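Local coordinates for phosphatase YwpJ (Bacillus subtilis, PDB 1NRW), which dephosphorylates phosphorylated five- and six-carbon sugars and nucleoside monophosphates in vitro, and less readily flavin mononucleotide, with magnesium as cofactor, at residues E39-T44 against W63-N68; K214-Q219 against D244-E249; A29-Q34 against L58-W63; A47-M52 against S110-P115. All blocks are in the same frame, centred on the assembly; numbering follows the deposited sequence.

Contact 1: residues E39-T44 against W63-N68; sequences EVVVST and WVISAN. With PO4 (phosphate ion), chain B.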
loop_
_atom_site.group_PDB
_atom_site.type_symbol
_atom_site.label_atom_id
_atom_site.label_comp_id
_atom_site.label_asym_id
_atom_site.label_seq_id
_atom_site.Cartn_x
_atom_site.Cartn_y
_atom_site.Cartn_z
ATOM N N GLU A 39 -2.813 8.675 -17.585
ATOM C CA GLU A 39 -3.356 8.812 -16.241
ATOM C C GLU A 39 -2.434 8.034 -15.307
ATOM O O GLU A 39 -2.238 6.831 -15.479
ATOM C CB GLU A 39 -4.769 8.229 -16.164
ATOM C CG GLU A 39 -5.806 8.935 -17.032
ATOM C CD GLU A 39 -6.144 10.334 -16.545
ATOM O OE1 GLU A 39 -5.753 10.698 -15.416
ATOM O OE2 GLU A 39 -6.818 11.072 -17.294
ATOM N N VAL A 40 -1.859 8.723 -14.328
ATOM C CA VAL A 40 -0.964 8.067 -13.385
ATOM C C VAL A 40 -1.650 7.856 -12.047
ATOM O O VAL A 40 -2.246 8.782 -11.487
ATOM C CB VAL A 40 0.327 8.884 -13.166
ATOM C CG1 VAL A 40 1.180 8.224 -12.080
ATOM C CG2 VAL A 40 1.113 8.969 -14.476
ATOM N N VAL A 41 -1.563 6.630 -11.543
ATOM C CA VAL A 41 -2.168 6.273 -10.269
ATOM C C VAL A 41 -1.128 5.649 -9.346
ATOM O O VAL A 41 -0.366 4.778 -9.763
ATOM C CB VAL A 41 -3.311 5.253 -10.470
ATOM C CG1 VAL A 41 -4.040 5.020 -9.155
ATOM C CG2 VAL A 41 -4.261 5.751 -11.549
ATOM N N VAL A 42 -1.085 6.117 -8.104
ATOM C CA VAL A 42 -0.167 5.578 -7.106
ATOM C C VAL A 42 -1.042 4.743 -6.173
ATOM O O VAL A 42 -2.056 5.227 -5.656
ATOM C CB VAL A 42 0.551 6.710 -6.344
ATOM C CG1 VAL A 42 1.304 6.155 -5.144
ATOM C CG2 VAL A 42 1.527 7.405 -7.284
ATOM N N SER A 43 -0.649 3.489 -5.970
ATOM C CA SER A 43 -1.432 2.553 -5.164
ATOM C C SER A 43 -0.679 2.013 -3.952
ATOM O O SER A 43 0.403 1.441 -4.085
ATOM C CB SER A 43 -1.881 1.395 -6.054
ATOM O OG SER A 43 -2.756 0.521 -5.359
ATOM N N THR A 44 -1.282 2.154 -2.777
ATOM C CA THR A 44 -0.629 1.743 -1.539
ATOM C C THR A 44 -1.571 1.171 -0.481
ATOM O O THR A 44 -2.784 1.359 -0.540
ATOM C CB THR A 44 0.097 2.963 -0.910
ATOM O OG1 THR A 44 0.797 2.568 0.277
ATOM C CG2 THR A 44 -0.916 4.056 -0.545
ATOM N N TRP A 63 -3.570 10.225 -9.232
ATOM C CA TRP A 63 -4.723 9.545 -8.663
ATOM C C TRP A 63 -4.074 8.745 -7.545
ATOM O O TRP A 63 -2.897 8.370 -7.649
ATOM C CB TRP A 63 -5.353 8.564 -9.654
ATOM C CG TRP A 63 -6.079 9.213 -10.778
ATOM C CD1 TRP A 63 -5.541 9.694 -11.933
ATOM C CD2 TRP A 63 -7.485 9.481 -10.844
ATOM N NE1 TRP A 63 -6.525 10.248 -12.720
ATOM C CE2 TRP A 63 -7.727 10.131 -12.075
ATOM C CE3 TRP A 63 -8.562 9.235 -9.981
ATOM C CZ2 TRP A 63 -9.007 10.543 -12.469
ATOM C CZ3 TRP A 63 -9.841 9.645 -10.373
ATOM C CH2 TRP A 63 -10.047 10.292 -11.609
ATOM N N VAL A 64 -4.819 8.484 -6.479
ATOM C CA VAL A 64 -4.278 7.718 -5.369
ATOM C C VAL A 64 -5.229 6.634 -4.905
ATOM O O VAL A 64 -6.381 6.909 -4.548
ATOM C CB VAL A 64 -3.985 8.607 -4.142
ATOM C CG1 VAL A 64 -3.433 7.746 -2.992
ATOM C CG2 VAL A 64 -2.993 9.698 -4.508
ATOM N N ILE A 65 -4.738 5.404 -4.930
ATOM C CA ILE A 65 -5.493 4.261 -4.437
ATOM C C ILE A 65 -4.810 3.977 -3.101
ATOM O O ILE A 65 -3.597 3.737 -3.057
ATOM C CB ILE A 65 -5.357 3.056 -5.376
ATOM C CG1 ILE A 65 -6.116 3.340 -6.677
ATOM C CG2 ILE A 65 -5.886 1.794 -4.693
ATOM C CD1 ILE A 65 -5.958 2.271 -7.737
ATOM N N SER A 66 -5.567 4.044 -2.015
ATOM C CA SER A 66 -4.996 3.814 -0.693
ATOM C C SER A 66 -5.742 2.744 0.087
ATOM O O SER A 66 -6.758 2.229 -0.367
ATOM C CB SER A 66 -4.970 5.130 0.099
ATOM O OG SER A 66 -6.261 5.697 0.226
ATOM N N ALA A 67 -5.222 2.404 1.261
ATOM C CA ALA A 67 -5.844 1.394 2.103
ATOM C C ALA A 67 -6.081 0.082 1.356
ATOM O O ALA A 67 -7.132 -0.551 1.487
ATOM C CB ALA A 67 -7.150 1.928 2.676
ATOM N N ASN A 68 -5.088 -0.317 0.567
ATOM C CA ASN A 68 -5.135 -1.566 -0.179
ATOM C C ASN A 68 -6.272 -1.642 -1.197
ATOM O O ASN A 68 -6.807 -2.720 -1.455
ATOM C CB ASN A 68 -5.235 -2.749 0.795
ATOM C CG ASN A 68 -4.970 -4.082 0.125
ATOM O OD1 ASN A 68 -4.000 -4.226 -0.620
ATOM N ND2 ASN A 68 -5.818 -5.070 0.396
HETATM P P PO4 B . 2.818 -0.394 -0.146
HETATM O O1 PO4 B . 3.697 -0.979 -1.177
HETATM O O2 PO4 B . 1.409 -0.762 -0.435
HETATM O O3 PO4 B . 3.210 -0.920 1.185
HETATM O O4 PO4 B . 2.962 1.081 -0.167
#
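The indole NE1 of Trp63 donates to Glu39 OE1 at 2.8 Å, a bond that lies close to the ring plane but meets the oxygen from above the carboxylate plane. Glutamate suits this strand end because the bend at chi2 (-69°) turns CD back toward the indole, and OE1 on it accepts the N-H. Beyond this pair the backbones form a parallel ladder. Trp63 N gives to Val40 O, and Val42 N gives to Trp63 O (2.9 Å). Next, Ile65 N reaches Val42 O at 2.8 Å, and Thr44 N reaches Ile65 O at the same distance. Val40 O, both polar backbone atoms of Val42 and Thr44 N thus bond to strand 63-66, whereas Glu39, Val41 and Ser43 bond to strand 6-10 on the other side. Past the last bridge, Asn68 N donates to Thr44 O at 3.1 Å.

On the face that carries Val41, Trp63 and Ile65, Val41 CG1 touches Ile65 CD1 (3.6 Å) and Val41 CG2 touches Trp63 CB. Thr44 serves a different purpose. Its OG1, anti to the backbone N, donates to phosphate O4 (2.7 Å) and receives Arg46 N, so the hydroxyl is gripped twice. The side-chain amide of Asn68 turns instead to Ser211. Adjacent parallel strands of a beta-alpha-beta unit, ending in a phosphate-binding threonine, are characteristic of the Rossmann-like HAD core and its motif II.

Contact 2: residues K214-Q219 against D244-E249; sequences KASKGQ and DKSMLE. With PO4 (phosphate ion), chain B.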
loop_
_atom_site.group_PDB
_atom_site.type_symbol
_atom_site.label_atom_id
_atom_site.label_comp_id
_atom_site.label_asym_id
_atom_site.label_seq_id
_atom_site.Cartn_x
_atom_site.Cartn_y
_atom_site.Cartn_z
ATOM N N LYS A 214 -14.074 -6.595 -1.782
ATOM C CA LYS A 214 -13.981 -5.771 -2.981
ATOM C C LYS A 214 -12.892 -4.712 -2.916
ATOM O O LYS A 214 -12.789 -3.871 -3.805
ATOM C CB LYS A 214 -15.321 -5.099 -3.279
ATOM C CG LYS A 214 -16.427 -6.069 -3.672
ATOM C CD LYS A 214 -17.665 -5.307 -4.131
ATOM C CE LYS A 214 -18.808 -6.249 -4.477
ATOM N NZ LYS A 214 -19.248 -7.031 -3.286
ATOM N N ALA A 215 -12.080 -4.754 -1.863
ATOM C CA ALA A 215 -10.991 -3.796 -1.719
ATOM C C ALA A 215 -9.632 -4.470 -1.917
ATOM O O ALA A 215 -9.127 -5.144 -1.022
ATOM C CB ALA A 215 -11.045 -3.134 -0.339
ATOM N N SER A 216 -9.063 -4.310 -3.105
ATOM C CA SER A 216 -7.741 -4.852 -3.412
ATOM C C SER A 216 -7.145 -3.890 -4.434
ATOM O O SER A 216 -7.878 -3.148 -5.095
ATOM C CB SER A 216 -7.827 -6.275 -3.986
ATOM O OG SER A 216 -8.356 -6.301 -5.304
ATOM N N LYS A 217 -5.823 -3.871 -4.565
ATOM C CA LYS A 217 -5.222 -2.951 -5.519
ATOM C C LYS A 217 -5.707 -3.244 -6.934
ATOM O O LYS A 217 -5.937 -2.325 -7.714
ATOM C CB LYS A 217 -3.692 -3.016 -5.446
ATOM C CG LYS A 217 -3.135 -2.430 -4.150
ATOM C CD LYS A 217 -1.618 -2.280 -4.204
ATOM C CE LYS A 217 -1.074 -1.704 -2.898
ATOM N NZ LYS A 217 0.394 -1.464 -2.989
ATOM N N GLY A 218 -5.879 -4.527 -7.250
ATOM C CA GLY A 218 -6.345 -4.908 -8.573
ATOM C C GLY A 218 -7.781 -4.484 -8.848
ATOM O O GLY A 218 -8.085 -3.989 -9.926
ATOM N N GLN A 219 -8.671 -4.670 -7.880
ATOM C CA GLN A 219 -10.065 -4.279 -8.072
ATOM C C GLN A 219 -10.224 -2.764 -8.165
ATOM O O GLN A 219 -11.065 -2.267 -8.914
ATOM C CB GLN A 219 -10.933 -4.833 -6.940
ATOM C CG GLN A 219 -11.100 -6.341 -6.998
ATOM C CD GLN A 219 -11.865 -6.888 -5.813
ATOM O OE1 GLN A 219 -11.294 -7.151 -4.747
ATOM N NE2 GLN A 219 -13.170 -7.046 -5.985
ATOM N N ASP A 244 0.711 -6.358 -4.337
ATOM C CA ASP A 244 0.607 -5.815 -5.690
ATOM C C ASP A 244 0.190 -6.872 -6.707
ATOM O O ASP A 244 -0.137 -6.544 -7.849
ATOM C CB ASP A 244 1.944 -5.227 -6.159
ATOM C CG ASP A 244 2.409 -4.067 -5.314
ATOM O OD1 ASP A 244 1.552 -3.293 -4.833
ATOM O OD2 ASP A 244 3.643 -3.915 -5.158
ATOM N N LYS A 245 0.212 -8.136 -6.299
ATOM C CA LYS A 245 -0.123 -9.233 -7.202
ATOM C C LYS A 245 -1.408 -9.012 -7.994
ATOM O O LYS A 245 -1.409 -9.110 -9.226
ATOM C CB LYS A 245 -0.214 -10.545 -6.421
ATOM C CG LYS A 245 -0.506 -11.768 -7.276
ATOM C CD LYS A 245 -0.542 -13.026 -6.418
ATOM C CE LYS A 245 -1.020 -14.229 -7.211
ATOM N NZ LYS A 245 -0.127 -14.526 -8.360
ATOM N N SER A 246 -2.493 -8.695 -7.298
ATOM C CA SER A 246 -3.772 -8.490 -7.966
ATOM C C SER A 246 -3.775 -7.369 -8.998
ATOM O O SER A 246 -4.494 -7.461 -9.996
ATOM C CB SER A 246 -4.892 -8.254 -6.941
ATOM O OG SER A 246 -4.717 -7.048 -6.217
HETATM N N MSE A 247 -2.989 -6.312 -8.798
HETATM C CA MSE A 247 -3.024 -5.258 -9.801
HETATM C C MSE A 247 -2.164 -5.596 -11.017
HETATM O O MSE A 247 -2.483 -5.173 -12.125
HETATM C CB MSE A 247 -2.683 -3.879 -9.210
HETATM C CG MSE A 247 -1.238 -3.552 -8.994
HETATM SE SE MSE A 247 -1.137 -1.659 -8.508
HETATM C CE MSE A 247 0.625 -1.705 -7.715
ATOM N N LEU A 248 -1.096 -6.371 -10.830
ATOM C CA LEU A 248 -0.294 -6.781 -11.982
ATOM C C LEU A 248 -1.171 -7.717 -12.811
ATOM O O LEU A 248 -1.168 -7.661 -14.043
ATOM C CB LEU A 248 0.974 -7.527 -11.559
ATOM C CG LEU A 248 2.244 -6.684 -11.397
ATOM C CD1 LEU A 248 2.103 -5.773 -10.177
ATOM C CD2 LEU A 248 3.455 -7.604 -11.248
ATOM N N GLU A 249 -1.927 -8.572 -12.130
ATOM C CA GLU A 249 -2.813 -9.512 -12.813
ATOM C C GLU A 249 -3.925 -8.776 -13.555
ATOM O O GLU A 249 -4.294 -9.149 -14.671
ATOM C CB GLU A 249 -3.428 -10.492 -11.807
ATOM C CG GLU A 249 -2.410 -11.323 -11.042
ATOM C CD GLU A 249 -3.054 -12.251 -10.022
ATOM O OE1 GLU A 249 -3.913 -11.784 -9.244
ATOM O OE2 GLU A 249 -2.694 -13.447 -9.994
HETATM P P PO4 B . 2.818 -0.394 -0.146
HETATM O O1 PO4 B . 3.697 -0.979 -1.177
HETATM O O2 PO4 B . 1.409 -0.762 -0.435
HETATM O O3 PO4 B . 3.210 -0.920 1.185
HETATM O O4 PO4 B . 2.962 1.081 -0.167
#
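Lys217 NZ forms a salt bridge with Asp244 OD1 at 2.8 Å and, at an equal 2.8 Å, donates to phosphate O2. The approach to Asp244 OD1 runs nearly along its C-O bond. Two further partners complete the surroundings of the amino group: Asp10, by a second salt bridge, and the carbonyl oxygen of Ser43. Lysine suits the place because its chain is extended beyond CG, with NZ anti to CG (chi4 -176°), which carries the amino group from the first turn of helix 217-227 into the active site. Asp244 is fastened by its other oxygen, OD2, to Ser241, one of the residues on the bound calcium ion.

Ser246 OG accepts from Gly218 N at 3.0 Å, so a small side chain of one helix takes up an N-H in the first turn of the other. Ser216 does similar work within its own segment: as N-cap it receives Gln219 N on OG at 3.1 Å.

Beyond these polar bonds the packing is close. Gly218 CA lies 3.6 Å from Met247 CA, and a beta carbon on Gly218 would run into Ser246 O, which explains the glycine. Met247, present as selenomethionine, sets its CB 4.0 Å from Lys217 CB, and its side chain continues to Ala8 and Asp10 of strand 6-10.

The chemistry is that of HAD motifs III and IV: one amino group bridges Asp10, Asp244 and the phosphate, consistent with a role in holding the phosphate, while the Gly218 N to Ser246 OG bond joins the helix that carries the lysine to helix 245-250.

Contact 3: residues A29-Q34 against L58-W63; sequences ALRQAQ and LGIKTW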
loop_
_atom_site.group_PDB
_atom_site.type_symbol
_atom_site.label_atom_id
_atom_site.label_comp_id
_atom_site.label_asym_id
_atom_site.label_seq_id
_atom_site.Cartn_x
_atom_site.Cartn_y
_atom_site.Cartn_z
ATOM N N ALA A 29 9.923 11.293 -14.549
ATOM C CA ALA A 29 9.209 10.266 -15.309
ATOM C C ALA A 29 7.698 10.370 -15.100
ATOM O O ALA A 29 6.923 10.208 -16.047
ATOM C CB ALA A 29 9.705 8.872 -14.913
ATOM N N LEU A 30 7.276 10.636 -13.866
ATOM C CA LEU A 30 5.850 10.770 -13.562
ATOM C C LEU A 30 5.243 11.967 -14.282
ATOM O O LEU A 30 4.166 11.871 -14.877
ATOM C CB LEU A 30 5.614 10.941 -12.056
ATOM C CG LEU A 30 5.714 9.733 -11.127
ATOM C CD1 LEU A 30 5.315 10.153 -9.715
ATOM C CD2 LEU A 30 4.804 8.627 -11.619
ATOM N N ARG A 31 5.928 13.102 -14.212
ATOM C CA ARG A 31 5.445 14.311 -14.863
ATOM C C ARG A 31 5.424 14.154 -16.378
ATOM O O ARG A 31 4.531 14.678 -17.043
ATOM C CB ARG A 31 6.310 15.507 -14.466
ATOM C CG ARG A 31 6.199 15.856 -12.989
ATOM C CD ARG A 31 7.076 17.036 -12.616
ATOM N NE ARG A 31 6.949 17.369 -11.199
ATOM C CZ ARG A 31 5.847 17.859 -10.636
ATOM N NH1 ARG A 31 4.760 18.084 -11.367
ATOM N NH2 ARG A 31 5.832 18.122 -9.335
ATOM N N GLN A 32 6.392 13.425 -16.925
ATOM C CA GLN A 32 6.436 13.222 -18.373
ATOM C C GLN A 32 5.247 12.377 -18.809
ATOM O O GLN A 32 4.637 12.630 -19.849
ATOM C CB GLN A 32 7.738 12.534 -18.793
ATOM C CG GLN A 32 7.855 12.311 -20.304
ATOM C CD GLN A 32 7.630 13.587 -21.097
ATOM O OE1 GLN A 32 8.222 14.626 -20.797
ATOM N NE2 GLN A 32 6.777 13.516 -22.119
ATOM N N ALA A 33 4.925 11.368 -18.007
ATOM C CA ALA A 33 3.799 10.496 -18.298
ATOM C C ALA A 33 2.511 11.312 -18.301
ATOM O O ALA A 33 1.664 11.142 -19.174
ATOM C CB ALA A 33 3.716 9.377 -17.260
ATOM N N GLN A 34 2.364 12.207 -17.329
ATOM C CA GLN A 34 1.162 13.027 -17.261
ATOM C C GLN A 34 1.141 13.990 -18.439
ATOM O O GLN A 34 0.081 14.321 -18.975
ATOM C CB GLN A 34 1.111 13.783 -15.930
ATOM C CG GLN A 34 1.045 12.849 -14.730
ATOM C CD GLN A 34 0.926 13.583 -13.411
ATOM O OE1 GLN A 34 1.719 14.473 -13.114
ATOM N NE2 GLN A 34 -0.067 13.210 -12.612
ATOM N N LEU A 58 6.548 18.029 -2.909
ATOM C CA LEU A 58 7.103 17.899 -4.253
ATOM C C LEU A 58 6.181 18.437 -5.334
ATOM O O LEU A 58 6.566 18.514 -6.505
ATOM C CB LEU A 58 7.405 16.430 -4.552
ATOM C CG LEU A 58 8.426 15.759 -3.639
ATOM C CD1 LEU A 58 8.516 14.285 -4.001
ATOM C CD2 LEU A 58 9.781 16.443 -3.789
ATOM N N GLY A 59 4.963 18.799 -4.948
ATOM C CA GLY A 59 4.012 19.306 -5.919
ATOM C C GLY A 59 3.492 18.219 -6.844
ATOM O O GLY A 59 2.975 18.508 -7.921
ATOM N N ILE A 60 3.632 16.962 -6.432
ATOM C CA ILE A 60 3.165 15.843 -7.240
ATOM C C ILE A 60 1.686 15.588 -6.980
ATOM O O ILE A 60 1.243 15.547 -5.832
ATOM C CB ILE A 60 3.965 14.549 -6.932
ATOM C CG1 ILE A 60 5.416 14.712 -7.403
ATOM C CG2 ILE A 60 3.308 13.342 -7.612
ATOM C CD1 ILE A 60 6.320 13.555 -7.023
ATOM N N LYS A 61 0.926 15.433 -8.058
ATOM C CA LYS A 61 -0.507 15.171 -7.965
ATOM C C LYS A 61 -0.885 14.042 -8.910
ATOM O O LYS A 61 -0.807 14.186 -10.131
ATOM C CB LYS A 61 -1.310 16.420 -8.327
ATOM C CG LYS A 61 -1.193 17.550 -7.320
ATOM C CD LYS A 61 -2.109 18.703 -7.694
ATOM C CE LYS A 61 -2.111 19.779 -6.620
ATOM N NZ LYS A 61 -3.034 20.898 -6.965
ATOM N N THR A 62 -1.303 12.920 -8.340
ATOM C CA THR A 62 -1.699 11.762 -9.136
ATOM C C THR A 62 -2.966 11.182 -8.535
ATOM O O THR A 62 -3.398 11.598 -7.461
ATOM C CB THR A 62 -0.647 10.632 -9.059
ATOM O OG1 THR A 62 -0.634 10.094 -7.724
ATOM C CG2 THR A 62 0.746 11.149 -9.401
ATOM N N TRP A 63 -3.570 10.225 -9.232
ATOM C CA TRP A 63 -4.723 9.545 -8.663
ATOM C C TRP A 63 -4.074 8.745 -7.545
ATOM O O TRP A 63 -2.897 8.370 -7.649
ATOM C CB TRP A 63 -5.353 8.564 -9.654
ATOM C CG TRP A 63 -6.079 9.213 -10.778
ATOM C CD1 TRP A 63 -5.541 9.694 -11.933
ATOM C CD2 TRP A 63 -7.485 9.481 -10.844
ATOM N NE1 TRP A 63 -6.525 10.248 -12.720
ATOM C CE2 TRP A 63 -7.727 10.131 -12.075
ATOM C CE3 TRP A 63 -8.562 9.235 -9.981
ATOM C CZ2 TRP A 63 -9.007 10.543 -12.469
ATOM C CZ3 TRP A 63 -9.841 9.645 -10.373
ATOM C CH2 TRP A 63 -10.047 10.292 -11.609
HETATM O O HOH W 1 1.647 18.608 -10.565
HETATM O O HOH W 2 2.166 15.811 -10.636
#
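Gln34 NE2 donates to Lys61 O at 2.8 Å, with the acceptor in the plane of the amide and an N-H...O angle of 165°. The other end of the same amide is also engaged: water 2 donates to Gln34 OE1 and accepts from Lys61 N (2.9 Å). Glutamine suits this place because one flat group serves both the N-H and the C=O of a single residue, one directly and the other through water. An alanine here would probably leave Lys61 O without its side-chain donor and water 2 without its anchor on the helix.

One turn earlier, Arg31 NH2 makes a weak hydrogen bond to Gly59 O at 3.2 Å. Water 1 supports it, accepting a hydrogen bond from Arg31 NH1 and donating one to the same Gly59 O (3.0 Å). Between these polar groups the apolar touch is slight, Leu30 CD1 standing 4.3 Å from Ile60 CG2. Thr62 places a methyl beside the amide nitrogen, its CG2 lying 3.9 Å from Gln34 NE2.

The second shell sets these groups in place. Glu27 forms a salt bridge with Arg31 NE, while Lys61 sends its amino group to Glu76. Gly59, with positive phi, is the C-prime residue of the Schellman motif ending helix 48-55, where Ile60 N returns to Phe55 O. Thr62 OG1 donates to Trp63 O at 2.8 Å.

Long polar side chains and waters therefore tie helix 24-35 to the loop carbonyls of Gly59 and Lys61, a largely polar, water-assisted link with little apolar contact.

Contact 4: residues A47-M52 against S110-P115; sequences AHFDVM and SAIYTP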
loop_
_atom_site.group_PDB
_atom_site.type_symbol
_atom_site.label_atom_id
_atom_site.label_comp_id
_atom_site.label_asym_id
_atom_site.label_seq_id
_atom_site.Cartn_x
_atom_site.Cartn_y
_atom_site.Cartn_z
ATOM N N ALA A 47 -2.376 5.092 4.173
ATOM C CA ALA A 47 -3.477 6.040 4.105
ATOM C C ALA A 47 -3.244 7.113 3.047
ATOM O O ALA A 47 -2.107 7.425 2.699
ATOM C CB ALA A 47 -3.675 6.697 5.470
ATOM N N HIS A 48 -4.331 7.685 2.540
ATOM C CA HIS A 48 -4.217 8.745 1.557
ATOM C C HIS A 48 -3.337 9.888 2.092
ATOM O O HIS A 48 -2.523 10.442 1.356
ATOM C CB HIS A 48 -5.618 9.273 1.195
ATOM C CG HIS A 48 -5.606 10.454 0.271
ATOM N ND1 HIS A 48 -5.187 10.377 -1.041
ATOM C CD2 HIS A 48 -5.968 11.743 0.473
ATOM C CE1 HIS A 48 -5.290 11.567 -1.606
ATOM N NE2 HIS A 48 -5.763 12.413 -0.708
ATOM N N PHE A 49 -3.491 10.233 3.369
ATOM C CA PHE A 49 -2.687 11.314 3.928
ATOM C C PHE A 49 -1.200 10.977 4.029
ATOM O O PHE A 49 -0.364 11.876 4.071
ATOM C CB PHE A 49 -3.247 11.783 5.285
ATOM C CG PHE A 49 -3.546 10.674 6.259
ATOM C CD1 PHE A 49 -2.522 9.940 6.845
ATOM C CD2 PHE A 49 -4.861 10.397 6.625
ATOM C CE1 PHE A 49 -2.804 8.947 7.787
ATOM C CE2 PHE A 49 -5.154 9.409 7.563
ATOM C CZ PHE A 49 -4.123 8.683 8.146
ATOM N N ASP A 50 -0.870 9.689 4.052
ATOM C CA ASP A 50 0.535 9.267 4.104
ATOM C C ASP A 50 1.155 9.579 2.744
ATOM O O ASP A 50 2.316 9.983 2.649
ATOM C CB ASP A 50 0.677 7.760 4.363
ATOM C CG ASP A 50 0.382 7.376 5.795
ATOM O OD1 ASP A 50 0.749 8.147 6.707
ATOM O OD2 ASP A 50 -0.198 6.288 6.012
ATOM N N VAL A 51 0.376 9.380 1.683
ATOM C CA VAL A 51 0.865 9.652 0.339
ATOM C C VAL A 51 1.007 11.159 0.150
ATOM O O VAL A 51 1.999 11.627 -0.400
ATOM C CB VAL A 51 -0.096 9.093 -0.741
ATOM C CG1 VAL A 51 0.466 9.370 -2.133
ATOM C CG2 VAL A 51 -0.295 7.595 -0.538
HETATM N N MSE A 52 0.015 11.911 0.616
HETATM C CA MSE A 52 0.035 13.367 0.492
HETATM C C MSE A 52 1.221 13.996 1.218
HETATM O O MSE A 52 1.779 14.992 0.758
HETATM C CB MSE A 52 -1.266 13.955 1.035
HETATM C CG MSE A 52 -2.499 13.469 0.306
HETATM SE SE MSE A 52 -2.511 14.059 -1.529
HETATM C CE MSE A 52 -1.575 12.607 -2.356
ATOM N N SER A 110 -10.373 9.364 9.233
ATOM C CA SER A 110 -9.704 10.348 10.081
ATOM C C SER A 110 -8.217 10.110 10.343
ATOM O O SER A 110 -7.403 11.024 10.198
ATOM C CB SER A 110 -10.448 10.451 11.413
ATOM O OG SER A 110 -10.685 9.164 11.958
ATOM N N ALA A 111 -7.857 8.896 10.738
ATOM C CA ALA A 111 -6.462 8.589 11.021
ATOM C C ALA A 111 -6.214 7.091 11.082
ATOM O O ALA A 111 -7.083 6.290 10.747
ATOM C CB ALA A 111 -6.047 9.234 12.341
ATOM N N ILE A 112 -5.007 6.728 11.499
ATOM C CA ILE A 112 -4.623 5.332 11.636
ATOM C C ILE A 112 -4.586 5.072 13.137
ATOM O O ILE A 112 -3.685 5.539 13.828
ATOM C CB ILE A 112 -3.219 5.069 11.056
ATOM C CG1 ILE A 112 -3.148 5.562 9.609
ATOM C CG2 ILE A 112 -2.909 3.580 11.105
ATOM C CD1 ILE A 112 -1.753 5.488 9.011
ATOM N N TYR A 113 -5.574 4.341 13.637
ATOM C CA TYR A 113 -5.648 4.047 15.062
ATOM C C TYR A 113 -4.785 2.860 15.437
ATOM O O TYR A 113 -4.715 1.876 14.708
ATOM C CB TYR A 113 -7.103 3.786 15.456
ATOM C CG TYR A 113 -7.958 5.020 15.346
ATOM C CD1 TYR A 113 -7.858 6.043 16.289
ATOM C CD2 TYR A 113 -8.839 5.193 14.273
ATOM C CE1 TYR A 113 -8.606 7.202 16.171
ATOM C CE2 TYR A 113 -9.593 6.353 14.145
ATOM C CZ TYR A 113 -9.471 7.355 15.098
ATOM O OH TYR A 113 -10.204 8.511 14.980
ATOM N N THR A 114 -4.125 2.954 16.585
ATOM C CA THR A 114 -3.265 1.879 17.043
ATOM C C THR A 114 -2.943 2.032 18.525
ATOM O O THR A 114 -2.868 3.146 19.039
ATOM C CB THR A 114 -1.923 1.856 16.257
ATOM O OG1 THR A 114 -1.083 0.815 16.768
ATOM C CG2 THR A 114 -1.196 3.192 16.393
ATOM N N PRO A 115 -2.780 0.906 19.230
ATOM C CA PRO A 115 -2.454 0.918 20.661
ATOM C C PRO A 115 -0.940 0.785 20.880
ATOM O O PRO A 115 -0.461 0.843 22.011
ATOM C CB PRO A 115 -3.215 -0.287 21.187
ATOM C CG PRO A 115 -3.060 -1.268 20.065
ATOM C CD PRO A 115 -3.283 -0.420 18.822
#
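Ile112, on a strand of the cap's mixed sheet, meets Ala47 and Asp50 at the start of helix 48-55, so the contact joins the Rossmann-like HAD core to the cap domain characteristic of the Cof family.

The polar bonds stay within each side. Asp50, third residue of the helix, takes the N-H of the N-cap residue Ala47 on OD2, at 3.1 Å and on the anti side of the carboxylate. This is one half of a capping box, since alanine has no side-chain acceptor to return the bond. Within 110-115, Ser110 OG and Tyr113 OH share a hydrogen bond of 3.1 Å.

Apolar contacts make the junction itself. Ala47 CB lies 4.2 Å from Ile112 CD1, the small methyl leaving room for that carbon at the helix start. Phe49 is modelled in two conformers; in the one given, its edge at CZ meets Ile112 CG1 (3.6 Å), with Ala111 CA also near CZ, so this packing is provisional. Replacing Asp50 by an alanine would probably leave Ala47 N without its capping acceptor and open a gap beside Ile112.

Isoleucine reaches across because its CG1 stands anti to the carbonyl carbon and chi2 is extended (173°); its CD1 meets Asp50 OD2 tip to tip at 3.5 Å.

Overall arrangement
Contacts 1 and 2 converge on the phosphate ion: Thr44 of one and Lys217 of the other both bind it, the centres of the two contacts are about 11 Å apart, and Lys217 NZ probably bonds to Ser43 O at 3.1 Å. Contact 3 shares Trp63 with contact 1 and lies on the loop that leads into that strand, Thr62 CB packing 3.4 Å from Val40 O; it lies about 10 Å, nearest atoms, from contact 2. On the same side of the sheet helix 48-55 carries contact 4, where Val51 CG2 lies 3.6 Å from Thr44 CG2. Asp50 is about 6 Å from Thr44, side chain to side chain, so the cap junction begins close to the phosphate site.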